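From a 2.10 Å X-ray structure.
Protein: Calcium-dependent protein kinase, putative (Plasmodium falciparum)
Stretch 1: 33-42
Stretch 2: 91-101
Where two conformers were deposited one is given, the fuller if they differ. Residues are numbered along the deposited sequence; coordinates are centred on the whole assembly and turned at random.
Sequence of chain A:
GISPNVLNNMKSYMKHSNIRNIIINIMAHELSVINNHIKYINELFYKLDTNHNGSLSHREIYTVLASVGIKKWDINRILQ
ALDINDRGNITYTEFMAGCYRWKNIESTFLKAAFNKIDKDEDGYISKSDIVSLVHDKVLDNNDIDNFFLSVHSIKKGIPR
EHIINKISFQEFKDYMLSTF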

ATOM      1  N   VAL A  33      -7.622  -3.409   2.802  1.00 48.83           N
ATOM      2  CA  VAL A  33      -8.524  -2.882   1.769  1.00 48.88           C
ATOM      3  C   VAL A  33      -7.804  -2.928   0.432  1.00 48.80           C
ATOM      4  O   VAL A  33      -8.293  -3.522  -0.521  1.00 48.69           O
ATOM      5  N   ILE A  34      -6.614  -2.335   0.398  1.00 49.20           N
ATOM      6  CA  ILE A  34      -5.738  -2.366  -0.760  1.00 49.29           C
ATOM      7  C   ILE A  34      -5.535  -3.786  -1.279  1.00 49.67           C
ATOM      8  O   ILE A  34      -5.703  -4.047  -2.475  1.00 49.94           O
ATOM      9  N   ASN A  35      -5.203  -4.699  -0.370  1.00 49.61           N
ATOM     10  CA  ASN A  35      -4.937  -6.097  -0.692  1.00 49.80           C
ATOM     11  C   ASN A  35      -6.161  -6.840  -1.239  1.00 49.74           C
ATOM     12  O   ASN A  35      -6.021  -7.796  -2.001  1.00 49.28           O
ATOM     13  N   ASN A  36      -7.355  -6.422  -0.825  1.00 49.86           N
ATOM     14  CA  ASN A  36      -8.586  -6.994  -1.379  1.00 50.33           C
ATOM     15  C   ASN A  36      -8.755  -6.620  -2.847  1.00 49.97           C
ATOM     16  O   ASN A  36      -9.063  -7.486  -3.665  1.00 50.09           O
ATOM     17  N   HIS A  37      -8.538  -5.340  -3.164  1.00 49.68           N
ATOM     18  CA  HIS A  37      -8.535  -4.857  -4.558  1.00 49.71           C
ATOM     19  C   HIS A  37      -7.532  -5.652  -5.391  1.00 49.16           C
ATOM     20  O   HIS A  37      -7.875  -6.165  -6.459  1.00 48.73           O
ATOM     21  N   ILE A  38      -6.302  -5.784  -4.886  1.00 48.77           N
ATOM     22  CA  ILE A  38      -5.268  -6.540  -5.589  1.00 48.39           C
ATOM     23  C   ILE A  38      -5.652  -8.007  -5.781  1.00 48.67           C
ATOM     24  O   ILE A  38      -5.361  -8.599  -6.827  1.00 49.04           O
ATOM     25  N   LYS A  39      -6.311  -8.590  -4.785  1.00 48.71           N
ATOM     26  CA  LYS A  39      -6.777  -9.968  -4.883  1.00 49.13           C
ATOM     27  C   LYS A  39      -7.772 -10.129  -6.049  1.00 48.48           C
ATOM     28  O   LYS A  39      -7.667 -11.080  -6.827  1.00 48.08           O
ATOM     29  N   TYR A  40      -8.720  -9.195  -6.167  1.00 47.79           N
ATOM     30  CA  TYR A  40      -9.668  -9.218  -7.288  1.00 47.09           C
ATOM     31  C   TYR A  40      -8.911  -9.170  -8.619  1.00 46.32           C
ATOM     32  O   TYR A  40      -9.129 -10.015  -9.491  1.00 46.35           O
ATOM     33  N   ILE A  41      -7.997  -8.212  -8.747  1.00 45.42           N
ATOM     34  CA  ILE A  41      -7.168  -8.098  -9.949  1.00 44.72           C
ATOM     35  C   ILE A  41      -6.398  -9.396 -10.199  1.00 45.23           C
ATOM     36  O   ILE A  41      -6.249  -9.828 -11.349  1.00 44.96           O
ATOM     37  N   ASN A  42      -5.951 -10.036  -9.117  1.00 46.13           N
ATOM     38  CA  ASN A  42      -5.232 -11.315  -9.193  1.00 46.75           C
ATOM     39  C   ASN A  42      -6.103 -12.418  -9.767  1.00 46.40           C
ATOM     40  O   ASN A  42      -5.652 -13.215 -10.589  1.00 46.28           O
ATOM     41  N   THR A  91       2.437  -8.161 -18.792  1.00 38.79           N
ATOM     42  CA  THR A  91       2.765  -8.786 -17.514  1.00 38.62           C
ATOM     43  C   THR A  91       1.706  -8.526 -16.474  1.00 38.76           C
ATOM     44  O   THR A  91       0.865  -7.623 -16.626  1.00 38.22           O
ATOM     45  N   TYR A  92       1.777  -9.306 -15.401  1.00 38.35           N
ATOM     46  CA  TYR A  92       0.955  -9.091 -14.230  1.00 39.10           C
ATOM     47  C   TYR A  92       1.016  -7.649 -13.718  1.00 38.76           C
ATOM     48  O   TYR A  92      -0.024  -7.023 -13.420  1.00 38.46           O
ATOM     49  N   THR A  93       2.234  -7.140 -13.592  1.00 37.41           N
ATOM     50  CA  THR A  93       2.447  -5.776 -13.118  1.00 37.19           C
ATOM     51  C   THR A  93       1.818  -4.740 -14.059  1.00 35.65           C
ATOM     52  O   THR A  93       1.217  -3.779 -13.610  1.00 34.89           O
ATOM     53  N   GLU A  94       1.990  -4.936 -15.357  1.00 35.23           N
ATOM     54  CA  GLU A  94       1.416  -4.026 -16.358  1.00 35.33           C
ATOM     55  C   GLU A  94      -0.125  -4.033 -16.400  1.00 34.53           C
ATOM     56  O   GLU A  94      -0.753  -2.973 -16.597  1.00 34.21           O
ATOM     57  N   PHE A  95      -0.705  -5.211 -16.181  1.00 33.28           N
ATOM     58  CA  PHE A  95      -2.150  -5.407 -16.166  1.00 33.66           C
ATOM     59  C   PHE A  95      -2.696  -4.690 -14.955  1.00 33.94           C
ATOM     60  O   PHE A  95      -3.676  -3.959 -15.017  1.00 33.51           O
ATOM     61  N   MET A  96      -2.023  -4.896 -13.837  1.00 34.01           N
ATOM     62  CA  MET A  96      -2.487  -4.374 -12.594  1.00 35.04           C
ATOM     63  C   MET A  96      -2.356  -2.839 -12.505  1.00 34.30           C
ATOM     64  O   MET A  96      -3.197  -2.164 -11.884  1.00 34.12           O
ATOM     65  N   ALA A  97      -1.342  -2.290 -13.163  1.00 33.32           N
ATOM     66  CA  ALA A  97      -1.192  -0.849 -13.287  1.00 33.99           C
ATOM     67  C   ALA A  97      -2.430  -0.181 -13.936  1.00 34.10           C
ATOM     68  O   ALA A  97      -2.817   0.902 -13.548  1.00 34.27           O
ATOM     69  N   GLY A  98      -3.028  -0.841 -14.918  1.00 34.12           N
ATOM     70  CA  GLY A  98      -4.177  -0.280 -15.625  1.00 34.87           C
ATOM     71  C   GLY A  98      -5.508  -0.562 -14.956  1.00 35.15           C
ATOM     72  O   GLY A  98      -6.494   0.107 -15.275  1.00 35.81           O
ATOM     73  N   CYS A  99      -5.531  -1.533 -14.035  1.00 34.99           N
ATOM     74  CA  CYS A  99      -6.758  -1.972 -13.362  1.00 35.70           C
ATOM     75  C   CYS A  99      -6.973  -1.316 -12.013  1.00 36.25           C
ATOM     76  O   CYS A  99      -8.109  -1.273 -11.523  1.00 35.41           O
ATOM     77  N   TYR A 100      -5.895  -0.819 -11.406  1.00 37.14           N
ATOM     78  CA  TYR A 100      -5.960  -0.325 -10.029  1.00 38.18           C
ATOM     79  C   TYR A 100      -6.384   1.129  -9.978  1.00 39.01           C
ATOM     80  O   TYR A 100      -5.906   1.939 -10.764  1.00 39.17           O
ATOM     81  N   ARG A 101      -7.276   1.470  -9.054  0.50 39.71           N
ATOM     82  CA  ARG A 101      -7.687   2.867  -8.902  0.50 40.69           C
ATOM     83  C   ARG A 101      -6.671   3.621  -8.058  0.50 41.16           C
ATOM     84  O   ARG A 101      -6.596   3.433  -6.847  0.50 40.87           O
TER

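The most unusual feature of this contact is a very short hydrogen bond at one end of a largely apolar interface: Tyr92 OH donates to Asn42 OD1 across 2.5 Å. Both CA-to-CB bonds point sideways, yet the two side chains bring their ends together. Tyr92 (chi1 t, 169°) extends its ring from the first turn of its helix, and Asn42 (chi1 m, -79°) offers its carbonyl oxygen at the ring edge, near the ring plane. The same hydroxyl packs on Ile38, with Tyr92 OH 3.4 Å from Ile38 CG2.

The centre belongs to Ile41, whose CA-to-CB bond points toward the other helix and which has the largest covered area of any residue here, 117 Å². Its rotamer is m,t; Ile41 CG2 lies 3.9 Å from Met96 CB and 4.0 Å from Phe95 CD1, and Ile41 CD1 is 3.8 Å from Cys99 CB and 4.2 Å from Tyr100 CB. Phe95 (t), Met96 and Cys99 (m) all direct CA-to-CB toward the helix of residues 33-42; Met96 lies between the usual wells, with chi1 at 118° and chi2 at 99°.

The helix axes approach to 10.5 Å, and their N-to-C directions are 121° apart. Tyr100, the first residue to leave helical phi/psi, starts sideways, but its end comes nearer, and with chi1 t (-173°) the ring lies beside Ile34 and His37. Ile41 CD1 sits at the ring edge; His37 CB is 4.1 Å from Tyr100 CE1, and Ile34 CG1 is 3.6 Å from Tyr100 OH. Ile34 and Ile38 are both m,t, with CA-to-CB bonds pointing sideways.

Away from the interface, Thr91 caps the second helix: Glu94 N donates to Thr91 OG1 (3.1 Å), and Thr91 N donates back to Glu94 OE2 (3.1 Å).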

ATOM      1  CB  VAL A  33      -9.001  -1.448   2.104  1.00 49.06           C
ATOM      2  CG1 VAL A  33      -9.643  -0.762   0.870  1.00 49.89           C
ATOM      3  CG2 VAL A  33      -9.976  -1.468   3.284  1.00 48.12           C
ATOM      4  CB  ILE A  34      -4.393  -1.677  -0.425  1.00 49.37           C
ATOM      5  CG1 ILE A  34      -4.627  -0.169  -0.273  1.00 48.76           C
ATOM      6  CG2 ILE A  34      -3.337  -1.987  -1.482  1.00 49.87           C
ATOM      7  CD1 ILE A  34      -3.478   0.614   0.337  1.00 50.35           C
ATOM      8  CB  ASN A  35      -4.386  -6.820   0.551  1.00 50.11           C
ATOM      9  CG  ASN A  35      -4.311  -8.332   0.381  1.00 51.35           C
ATOM     10  OD1 ASN A  35      -5.121  -9.079   0.936  1.00 53.62           O
ATOM     11  ND2 ASN A  35      -3.349  -8.784  -0.395  1.00 51.71           N
ATOM     12  CB  ASN A  36      -9.820  -6.576  -0.571  1.00 50.44           C
ATOM     13  CG  ASN A  36      -9.878  -7.239   0.791  1.00 51.99           C
ATOM     14  OD1 ASN A  36      -9.570  -8.428   0.939  1.00 54.04           O
ATOM     15  ND2 ASN A  36     -10.284  -6.473   1.800  1.00 53.37           N
ATOM     16  CB  HIS A  37      -8.212  -3.354  -4.649  1.00 49.70           C
ATOM     17  CG  HIS A  37      -9.267  -2.455  -4.076  1.00 51.33           C
ATOM     18  ND1 HIS A  37     -10.606  -2.569  -4.388  1.00 52.57           N
ATOM     19  CD2 HIS A  37      -9.169  -1.392  -3.240  1.00 52.06           C
ATOM     20  CE1 HIS A  37     -11.290  -1.642  -3.741  1.00 51.84           C
ATOM     21  NE2 HIS A  37     -10.441  -0.910  -3.041  1.00 51.68           N
ATOM     22  CB  ILE A  38      -3.893  -6.427  -4.900  1.00 48.74           C
ATOM     23  CG1 ILE A  38      -3.418  -4.976  -4.914  1.00 48.52           C
ATOM     24  CG2 ILE A  38      -2.864  -7.329  -5.584  1.00 47.47           C
ATOM     25  CD1 ILE A  38      -2.162  -4.747  -4.115  1.00 50.39           C
ATOM     26  CB  LYS A  39      -7.412 -10.416  -3.562  1.00 49.46           C
ATOM     27  CG  LYS A  39      -7.547 -11.926  -3.394  1.00 52.45           C
ATOM     28  CD  LYS A  39      -7.938 -12.319  -1.950  1.00 55.71           C
ATOM     29  CE  LYS A  39      -6.871 -11.895  -0.922  1.00 57.85           C
ATOM     30  NZ  LYS A  39      -5.578 -12.656  -1.036  1.00 58.31           N
ATOM     31  CB  TYR A  40     -10.716  -8.095  -7.206  1.00 47.33           C
ATOM     32  CG  TYR A  40     -11.702  -8.145  -8.360  1.00 48.49           C
ATOM     33  CD1 TYR A  40     -12.773  -9.047  -8.355  1.00 50.14           C
ATOM     34  CD2 TYR A  40     -11.539  -7.322  -9.479  1.00 49.45           C
ATOM     35  CE1 TYR A  40     -13.669  -9.112  -9.429  1.00 50.32           C
ATOM     36  CE2 TYR A  40     -12.423  -7.382 -10.551  1.00 50.54           C
ATOM     37  CZ  TYR A  40     -13.480  -8.274 -10.521  1.00 51.06           C
ATOM     38  OH  TYR A  40     -14.348  -8.320 -11.584  1.00 51.91           O
ATOM     39  CB  ILE A  41      -6.239  -6.846  -9.904  1.00 44.02           C
ATOM     40  CG1 ILE A  41      -7.070  -5.560  -9.933  1.00 42.97           C
ATOM     41  CG2 ILE A  41      -5.243  -6.848 -11.064  1.00 43.48           C
ATOM     42  CD1 ILE A  41      -6.320  -4.304  -9.474  1.00 39.57           C
ATOM     43  CB  ASN A  42      -4.754 -11.763  -7.798  1.00 47.48           C
ATOM     44  CG  ASN A  42      -3.488 -11.049  -7.333  1.00 48.73           C
ATOM     45  OD1 ASN A  42      -2.863 -10.298  -8.084  1.00 51.00           O
ATOM     46  ND2 ASN A  42      -3.102 -11.290  -6.078  1.00 50.34           N
ATOM     47  CB  THR A  91       4.118  -8.291 -16.932  1.00 38.60           C
ATOM     48  OG1 THR A  91       3.996  -6.917 -16.582  1.00 38.04           O
ATOM     49  CG2 THR A  91       5.271  -8.483 -17.930  1.00 37.95           C
ATOM     50  CB  TYR A  92       1.360 -10.043 -13.107  1.00 39.48           C
ATOM     51  CG  TYR A  92       0.717  -9.670 -11.811  1.00 42.57           C
ATOM     52  CD1 TYR A  92      -0.627  -9.968 -11.570  1.00 44.27           C
ATOM     53  CD2 TYR A  92       1.431  -8.970 -10.835  1.00 44.75           C
ATOM     54  CE1 TYR A  92      -1.236  -9.592 -10.384  1.00 46.78           C
ATOM     55  CE2 TYR A  92       0.829  -8.592  -9.638  1.00 46.77           C
ATOM     56  CZ  TYR A  92      -0.495  -8.908  -9.420  1.00 47.98           C
ATOM     57  OH  TYR A  92      -1.095  -8.541  -8.242  1.00 50.30           O
ATOM     58  CB  THR A  93       3.969  -5.506 -12.900  1.00 37.00           C
ATOM     59  OG1 THR A  93       4.411  -6.376 -11.856  1.00 40.00           O
ATOM     60  CG2 THR A  93       4.216  -4.066 -12.464  1.00 37.39           C
ATOM     61  CB  GLU A  94       2.010  -4.312 -17.726  1.00 36.14           C
ATOM     62  CG  GLU A  94       3.542  -4.071 -17.743  1.00 39.09           C
ATOM     63  CD  GLU A  94       4.251  -4.737 -18.917  1.00 45.45           C
ATOM     64  OE1 GLU A  94       5.491  -4.578 -19.006  1.00 48.15           O
ATOM     65  OE2 GLU A  94       3.591  -5.403 -19.756  1.00 46.64           O
ATOM     66  CB  PHE A  95      -2.496  -6.902 -16.081  1.00 32.85           C
ATOM     67  CG  PHE A  95      -3.988  -7.196 -16.069  1.00 31.99           C
ATOM     68  CD1 PHE A  95      -4.599  -7.713 -14.933  1.00 31.76           C
ATOM     69  CD2 PHE A  95      -4.773  -6.968 -17.206  1.00 31.92           C
ATOM     70  CE1 PHE A  95      -5.974  -8.009 -14.929  1.00 34.72           C
ATOM     71  CE2 PHE A  95      -6.157  -7.253 -17.210  1.00 32.10           C
ATOM     72  CZ  PHE A  95      -6.753  -7.771 -16.091  1.00 30.55           C
ATOM     73  CB  MET A  96      -1.795  -5.154 -11.474  1.00 36.67           C
ATOM     74  CG  MET A  96      -0.944  -4.370 -10.607  1.00 42.23           C
ATOM     75  SD  MET A  96      -2.044  -4.133  -9.254  1.00 53.67           S
ATOM     76  CE  MET A  96      -1.330  -2.610  -8.665  1.00 50.67           C
ATOM     77  CB  ALA A  97       0.051  -0.521 -14.089  1.00 33.79           C
ATOM     78  CB  CYS A  99      -6.785  -3.487 -13.144  1.00 35.53           C
ATOM     79  SG  CYS A  99      -6.927  -4.466 -14.622  1.00 37.65           S
ATOM     80  CB  TYR A 100      -4.599  -0.509  -9.328  1.00 38.27           C
ATOM     81  CG  TYR A 100      -4.612  -0.194  -7.851  1.00 37.68           C
ATOM     82  CD1 TYR A 100      -5.077  -1.127  -6.916  1.00 39.47           C
ATOM     83  CD2 TYR A 100      -4.151   1.032  -7.383  1.00 37.47           C
ATOM     84  CE1 TYR A 100      -5.091  -0.822  -5.534  1.00 40.49           C
ATOM     85  CE2 TYR A 100      -4.157   1.340  -6.019  1.00 37.38           C
ATOM     86  CZ  TYR A 100      -4.623   0.416  -5.112  1.00 39.95           C
ATOM     87  OH  TYR A 100      -4.624   0.740  -3.775  1.00 44.45           O
ATOM     88  CB  ARG A 101      -9.083   2.990  -8.287  0.50 40.79           C
ATOM     89  CG  ARG A 101      -9.659   4.407  -8.377  0.50 41.70           C
ATOM     90  CD  ARG A 101     -11.167   4.409  -8.150  0.50 43.47           C
ATOM     91  NE  ARG A 101     -11.750   5.750  -8.223  0.50 45.94           N
ATOM     92  CZ  ARG A 101     -12.068   6.493  -7.164  0.50 46.92           C
ATOM     93  NH1 ARG A 101     -12.597   7.697  -7.331  0.50 47.48           N
ATOM     94  NH2 ARG A 101     -11.856   6.040  -5.937  0.50 47.73           N
TER